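Oxalate biosynthetic component 1 (Burkholderia thailandensis, PDB 5IKY) produces oxalate in quorum sensing-dependent oxalogenesis, as a bifunctional enzyme that combines serine hydrolase and lyase activities. Local coordinates at residues L928-H934 with R968-F974; D945-C949 with W984-S988. All coordinates share one frame; numbering follows the deposited sequence.

Overall arrangement
Both contacts belong to the C-terminal alpha/beta-hydrolase region. Their centres lie 13 Å apart. Contact 1 pairs neighbouring parallel strands of the central sheet. Contact 2 packs helix 937-955, which follows strand 929-935 in the chain, against the loop that enters strand 988-992. The segments alternate along the chain, and the two contacts touch: T987 CG2 lies 3.4 Å from A969 O. Strand 929-935 takes the place of the hydrolase strand that leads into the nucleophile elbow, so its H934 end probably lies near the active site. Contact 2 lies farther along the helix. The magnesium ion, bound by H227 and E477, lies in the N-terminal half of the chain, outside this hydrolase region.

Contact 1: L928-H934 with R968-F974; sequences LLKCFAH and RALLVSF
F932 and V972 lie side by side on neighbouring parallel strands. V972 CB meets the edge of the F932 ring, 3.9 Å from CD1. The strand segments 929-934 and 969-973 cross at only 18°. Six backbone hydrogen bonds join segments 928-934 and 968-974, from L929 N to R968 O through to F974 N to A933 O. The tight part is on the face of C931, A933, L971 and S973. There A933 CB sits 3.7 Å from L971 CD2 and 3.8 Å from S973 OG, whose hydrogen bond goes to S976. On the F932 face the ring also stacks on W780 and F805. The start of the pair is the more solvent-open end, where L928 and A969 are partly exposed. L928 CD1 lies 3.9 Å from A969 N. R968 NH2 lies 3.4 Å from L928 N, but both are donors. With CG anti to the backbone N (chi1 171°), the H934 ring is carried forward along the chain, and ND1 donates to F974 O at 2.9 Å, with the oxygen 18° out of the ring plane. This bond uses ND1-H, so it fixes which ring nitrogen faces F974 O and limits rotation of the imidazole beside H1069.

Contact 2: D945-C949 with W984-S988; sequences DVQAC and WLGTS
D945, on helix 937-955, passes G986 of loop 984-988 with the two CA atoms 5.3 Å apart, and the loop is almost fully extended at G986. The D945 carboxylate carries the polar part. Its OD2 accepts the backbone N-H of T987, N to OD2 2.9 Å. The bond is fairly straight, 163° at the hydrogen, yet the donor comes from above the carboxylate plane, 48° out of it. The same OD2 lies 3.2 Å from G986 CA, so the carboxylate rests against the loop backbone. The T987 side chain crosses that of D945 at about a right angle. Its OG1 stands beside the backbone N (chi1 -46°), 3.5 Å from D945 OD2. The rest of the contact is apolar. C949, one turn on from D945, puts SG 3.8 Å from L985 CB. V946, next to D945, puts CG2 4.0 Å from W984 CZ3, obliquely to the indole, which stacks on H981. Thus a single hydrogen bond and a few apolar touches tie the helix to the loop. F966 of helix 959-966 packs on D945, C949 and L985. On the sheet side, T987 rests on L971 of strand 969-976, just before strand 988-992.

Contact 1: L928-H934 with R968-F974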
loop_
_atom_site.group_PDB
_atom_site.type_symbol
_atom_site.label_atom_id
_atom_site.label_comp_id
_atom_site.label_asym_id
_atom_site.label_seq_id
_atom_site.Cartn_x
_atom_site.Cartn_y
_atom_site.Cartn_z
ATOM N N LEU A 928 -21.540 36.554 -9.309
ATOM C CA LEU A 928 -20.739 35.339 -9.211
ATOM C C LEU A 928 -21.432 34.284 -8.356
ATOM O O LEU A 928 -21.664 34.488 -7.164
ATOM C CB LEU A 928 -19.357 35.648 -8.634
ATOM C CG LEU A 928 -18.456 34.429 -8.419
ATOM C CD1 LEU A 928 -17.996 33.852 -9.753
ATOM C CD2 LEU A 928 -17.267 34.777 -7.533
ATOM N N LEU A 929 -21.760 33.155 -8.974
ATOM C CA LEU A 929 -22.423 32.065 -8.271
ATOM C C LEU A 929 -21.403 31.092 -7.686
ATOM O O LEU A 929 -20.761 30.337 -8.417
ATOM C CB LEU A 929 -23.381 31.328 -9.207
ATOM C CG LEU A 929 -24.182 30.192 -8.570
ATOM C CD1 LEU A 929 -25.020 30.713 -7.412
ATOM C CD2 LEU A 929 -25.054 29.501 -9.604
ATOM N N LYS A 930 -21.257 31.116 -6.366
ATOM C CA LYS A 930 -20.309 30.244 -5.686
ATOM C C LYS A 930 -21.018 29.039 -5.081
ATOM O O LYS A 930 -21.871 29.183 -4.204
ATOM C CB LYS A 930 -19.554 31.019 -4.605
ATOM C CG LYS A 930 -18.676 32.134 -5.153
ATOM C CD LYS A 930 -18.216 33.074 -4.052
ATOM C CE LYS A 930 -19.391 33.820 -3.442
ATOM N NZ LYS A 930 -18.956 34.819 -2.426
ATOM N N CYS A 931 -20.660 27.849 -5.557
ATOM C CA CYS A 931 -21.325 26.623 -5.131
ATOM C C CYS A 931 -20.381 25.645 -4.438
ATOM O O CYS A 931 -19.227 25.489 -4.837
ATOM C CB CYS A 931 -21.980 25.927 -6.328
ATOM S SG CYS A 931 -23.136 26.953 -7.262
ATOM N N PHE A 932 -20.886 24.995 -3.395
ATOM C CA PHE A 932 -20.169 23.909 -2.740
ATOM C C PHE A 932 -20.709 22.573 -3.230
ATOM O O PHE A 932 -21.915 22.418 -3.432
ATOM C CB PHE A 932 -20.297 24.008 -1.218
ATOM C CG PHE A 932 -19.333 24.973 -0.589
ATOM C CD1 PHE A 932 -18.002 24.994 -0.976
ATOM C CD2 PHE A 932 -19.760 25.865 0.381
ATOM C CE1 PHE A 932 -17.113 25.882 -0.398
ATOM C CE2 PHE A 932 -18.876 26.756 0.961
ATOM C CZ PHE A 932 -17.551 26.765 0.571
ATOM N N ALA A 933 -19.814 21.612 -3.426
ATOM C CA ALA A 933 -20.210 20.290 -3.892
ATOM C C ALA A 933 -19.561 19.194 -3.060
ATOM O O ALA A 933 -18.406 19.313 -2.648
ATOM C CB ALA A 933 -19.858 20.116 -5.364
ATOM N N HIS A 934 -20.316 18.130 -2.814
ATOM C CA HIS A 934 -19.792 16.954 -2.131
ATOM C C HIS A 934 -20.377 15.683 -2.733
ATOM O O HIS A 934 -21.542 15.659 -3.134
ATOM C CB HIS A 934 -20.095 17.013 -0.633
ATOM C CG HIS A 934 -19.786 15.739 0.092
ATOM N ND1 HIS A 934 -18.503 15.252 0.227
ATOM C CD2 HIS A 934 -20.594 14.847 0.711
ATOM C CE1 HIS A 934 -18.534 14.118 0.903
ATOM N NE2 HIS A 934 -19.791 13.850 1.208
ATOM N N ARG A 968 -19.262 33.342 -14.768
ATOM C CA ARG A 968 -19.978 34.010 -13.687
ATOM C C ARG A 968 -20.428 33.006 -12.630
ATOM O O ARG A 968 -21.336 33.280 -11.843
ATOM C CB ARG A 968 -21.183 34.776 -14.234
ATOM C CG ARG A 968 -20.822 35.886 -15.207
ATOM C CD ARG A 968 -19.789 36.833 -14.612
ATOM N NE ARG A 968 -20.212 37.377 -13.325
ATOM C CZ ARG A 968 -19.475 38.195 -12.581
ATOM N NH1 ARG A 968 -18.275 38.573 -13.001
ATOM N NH2 ARG A 968 -19.938 38.642 -11.421
ATOM N N ALA A 969 -19.787 31.841 -12.619
ATOM C CA ALA A 969 -20.085 30.803 -11.640
ATOM C C ALA A 969 -18.807 30.097 -11.199
ATOM O O ALA A 969 -17.829 30.039 -11.946
ATOM C CB ALA A 969 -21.078 29.802 -12.208
ATOM N N LEU A 970 -18.821 29.558 -9.986
ATOM C CA LEU A 970 -17.644 28.909 -9.419
ATOM C C LEU A 970 -18.025 27.638 -8.664
ATOM O O LEU A 970 -19.114 27.548 -8.099
ATOM C CB LEU A 970 -16.906 29.875 -8.493
ATOM C CG LEU A 970 -15.626 29.369 -7.831
ATOM C CD1 LEU A 970 -14.421 29.555 -8.745
ATOM C CD2 LEU A 970 -15.425 30.066 -6.501
ATOM N N LEU A 971 -17.124 26.659 -8.652
ATOM C CA LEU A 971 -17.400 25.379 -8.011
ATOM C C LEU A 971 -16.248 24.882 -7.143
ATOM O O LEU A 971 -15.108 24.787 -7.597
ATOM C CB LEU A 971 -17.726 24.325 -9.068
ATOM C CG LEU A 971 -19.118 23.701 -9.008
ATOM C CD1 LEU A 971 -19.294 22.748 -10.173
ATOM C CD2 LEU A 971 -19.320 22.982 -7.685
ATOM N N VAL A 972 -16.558 24.559 -5.892
ATOM C CA VAL A 972 -15.594 23.922 -5.005
ATOM C C VAL A 972 -16.138 22.567 -4.562
ATOM O O VAL A 972 -17.136 22.494 -3.844
ATOM C CB VAL A 972 -15.286 24.784 -3.768
ATOM C CG1 VAL A 972 -14.304 24.063 -2.856
ATOM C CG2 VAL A 972 -14.741 26.142 -4.187
ATOM N N SER A 973 -15.483 21.498 -4.998
ATOM C CA SER A 973 -15.972 20.149 -4.741
ATOM C C SER A 973 -15.071 19.385 -3.776
ATOM O O SER A 973 -13.873 19.233 -4.014
ATOM C CB SER A 973 -16.102 19.376 -6.059
ATOM O OG SER A 973 -16.641 18.082 -5.848
ATOM N N PHE A 974 -15.658 18.910 -2.681
ATOM C CA PHE A 974 -14.949 18.054 -1.738
ATOM C C PHE A 974 -15.401 16.610 -1.908
ATOM O O PHE A 974 -16.567 16.282 -1.677
ATOM C CB PHE A 974 -15.178 18.518 -0.298
ATOM C CG PHE A 974 -14.549 19.844 0.019
ATOM C CD1 PHE A 974 -15.271 21.021 -0.118
ATOM C CD2 PHE A 974 -13.236 19.916 0.453
ATOM C CE1 PHE A 974 -14.694 22.242 0.173
ATOM C CE2 PHE A 974 -12.653 21.135 0.744
ATOM C CZ PHE A 974 -13.382 22.300 0.605
#

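Contact 2: D945-C949 with W984-S988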
loop_
_atom_site.group_PDB
_atom_site.type_symbol
_atom_site.label_atom_id
_atom_site.label_comp_id
_atom_site.label_asym_id
_atom_site.label_seq_id
_atom_site.Cartn_x
_atom_site.Cartn_y
_atom_site.Cartn_z
ATOM N N ASP A 945 -25.028 22.419 -16.119
ATOM C CA ASP A 945 -24.303 23.042 -17.219
ATOM C C ASP A 945 -24.826 22.541 -18.560
ATOM O O ASP A 945 -24.970 23.312 -19.510
ATOM C CB ASP A 945 -22.804 22.759 -17.096
ATOM C CG ASP A 945 -22.229 23.223 -15.771
ATOM O OD1 ASP A 945 -23.003 23.723 -14.927
ATOM O OD2 ASP A 945 -21.006 23.074 -15.566
ATOM N N VAL A 946 -25.105 21.242 -18.623
ATOM C CA VAL A 946 -25.635 20.613 -19.828
ATOM C C VAL A 946 -26.977 21.220 -20.230
ATOM O O VAL A 946 -27.188 21.571 -21.392
ATOM C CB VAL A 946 -25.802 19.090 -19.636
ATOM C CG1 VAL A 946 -26.638 18.493 -20.758
ATOM C CG2 VAL A 946 -24.442 18.411 -19.557
ATOM N N GLN A 947 -27.877 21.345 -19.260
ATOM C CA GLN A 947 -29.197 21.913 -19.504
ATOM C C GLN A 947 -29.109 23.380 -19.905
ATOM O O GLN A 947 -29.920 23.865 -20.696
ATOM C CB GLN A 947 -30.080 21.765 -18.264
ATOM C CG GLN A 947 -30.315 20.328 -17.838
ATOM C CD GLN A 947 -31.233 20.226 -16.639
ATOM O OE1 GLN A 947 -32.428 20.508 -16.733
ATOM N NE2 GLN A 947 -30.678 19.822 -15.503
ATOM N N ALA A 948 -28.125 24.083 -19.351
ATOM C CA ALA A 948 -27.908 25.488 -19.673
ATOM C C ALA A 948 -27.497 25.646 -21.133
ATOM O O ALA A 948 -27.929 26.578 -21.812
ATOM C CB ALA A 948 -26.858 26.091 -18.754
ATOM N N CYS A 949 -26.662 24.728 -21.610
ATOM C CA CYS A 949 -26.243 24.728 -23.006
ATOM C C CYS A 949 -27.423 24.439 -23.930
ATOM O O CYS A 949 -27.542 25.033 -25.000
ATOM C CB CYS A 949 -25.130 23.703 -23.237
ATOM S SG CYS A 949 -23.577 24.068 -22.386
ATOM N N TRP A 984 -15.767 19.888 -21.620
ATOM C CA TRP A 984 -17.141 20.356 -21.772
ATOM C C TRP A 984 -17.269 21.847 -21.476
ATOM O O TRP A 984 -16.398 22.441 -20.839
ATOM C CB TRP A 984 -18.087 19.582 -20.851
ATOM C CG TRP A 984 -18.397 18.188 -21.291
ATOM C CD1 TRP A 984 -17.840 17.509 -22.335
ATOM C CD2 TRP A 984 -19.351 17.298 -20.697
ATOM N NE1 TRP A 984 -18.383 16.250 -22.425
ATOM C CE2 TRP A 984 -19.313 16.095 -21.429
ATOM C CE3 TRP A 984 -20.227 17.400 -19.611
ATOM C CZ2 TRP A 984 -20.120 15.004 -21.115
ATOM C CZ3 TRP A 984 -21.028 16.316 -19.301
ATOM C CH2 TRP A 984 -20.970 15.133 -20.049
ATOM N N LEU A 985 -18.360 22.444 -21.945
ATOM C CA LEU A 985 -18.735 23.789 -21.533
ATOM C C LEU A 985 -19.323 23.737 -20.129
ATOM O O LEU A 985 -20.311 23.039 -19.896
ATOM C CB LEU A 985 -19.749 24.400 -22.502
ATOM C CG LEU A 985 -19.228 25.213 -23.687
ATOM C CD1 LEU A 985 -20.377 25.589 -24.609
ATOM C CD2 LEU A 985 -18.504 26.456 -23.198
ATOM N N GLY A 986 -18.723 24.463 -19.192
ATOM C CA GLY A 986 -19.225 24.447 -17.833
ATOM C C GLY A 986 -18.440 25.234 -16.803
ATOM O O GLY A 986 -17.499 25.961 -17.123
ATOM N N THR A 987 -18.844 25.071 -15.548
ATOM C CA THR A 987 -18.274 25.814 -14.433
ATOM C C THR A 987 -16.880 25.314 -14.074
ATOM O O THR A 987 -16.637 24.107 -14.037
ATOM C CB THR A 987 -19.180 25.713 -13.188
ATOM O OG1 THR A 987 -20.544 25.945 -13.565
ATOM C CG2 THR A 987 -18.763 26.725 -12.136
ATOM N N SER A 988 -15.966 26.243 -13.814
ATOM C CA SER A 988 -14.624 25.885 -13.370
ATOM C C SER A 988 -14.666 25.356 -11.941
ATOM O O SER A 988 -15.419 25.857 -11.106
ATOM C CB SER A 988 -13.680 27.084 -13.471
ATOM O OG SER A 988 -13.472 27.448 -14.824
#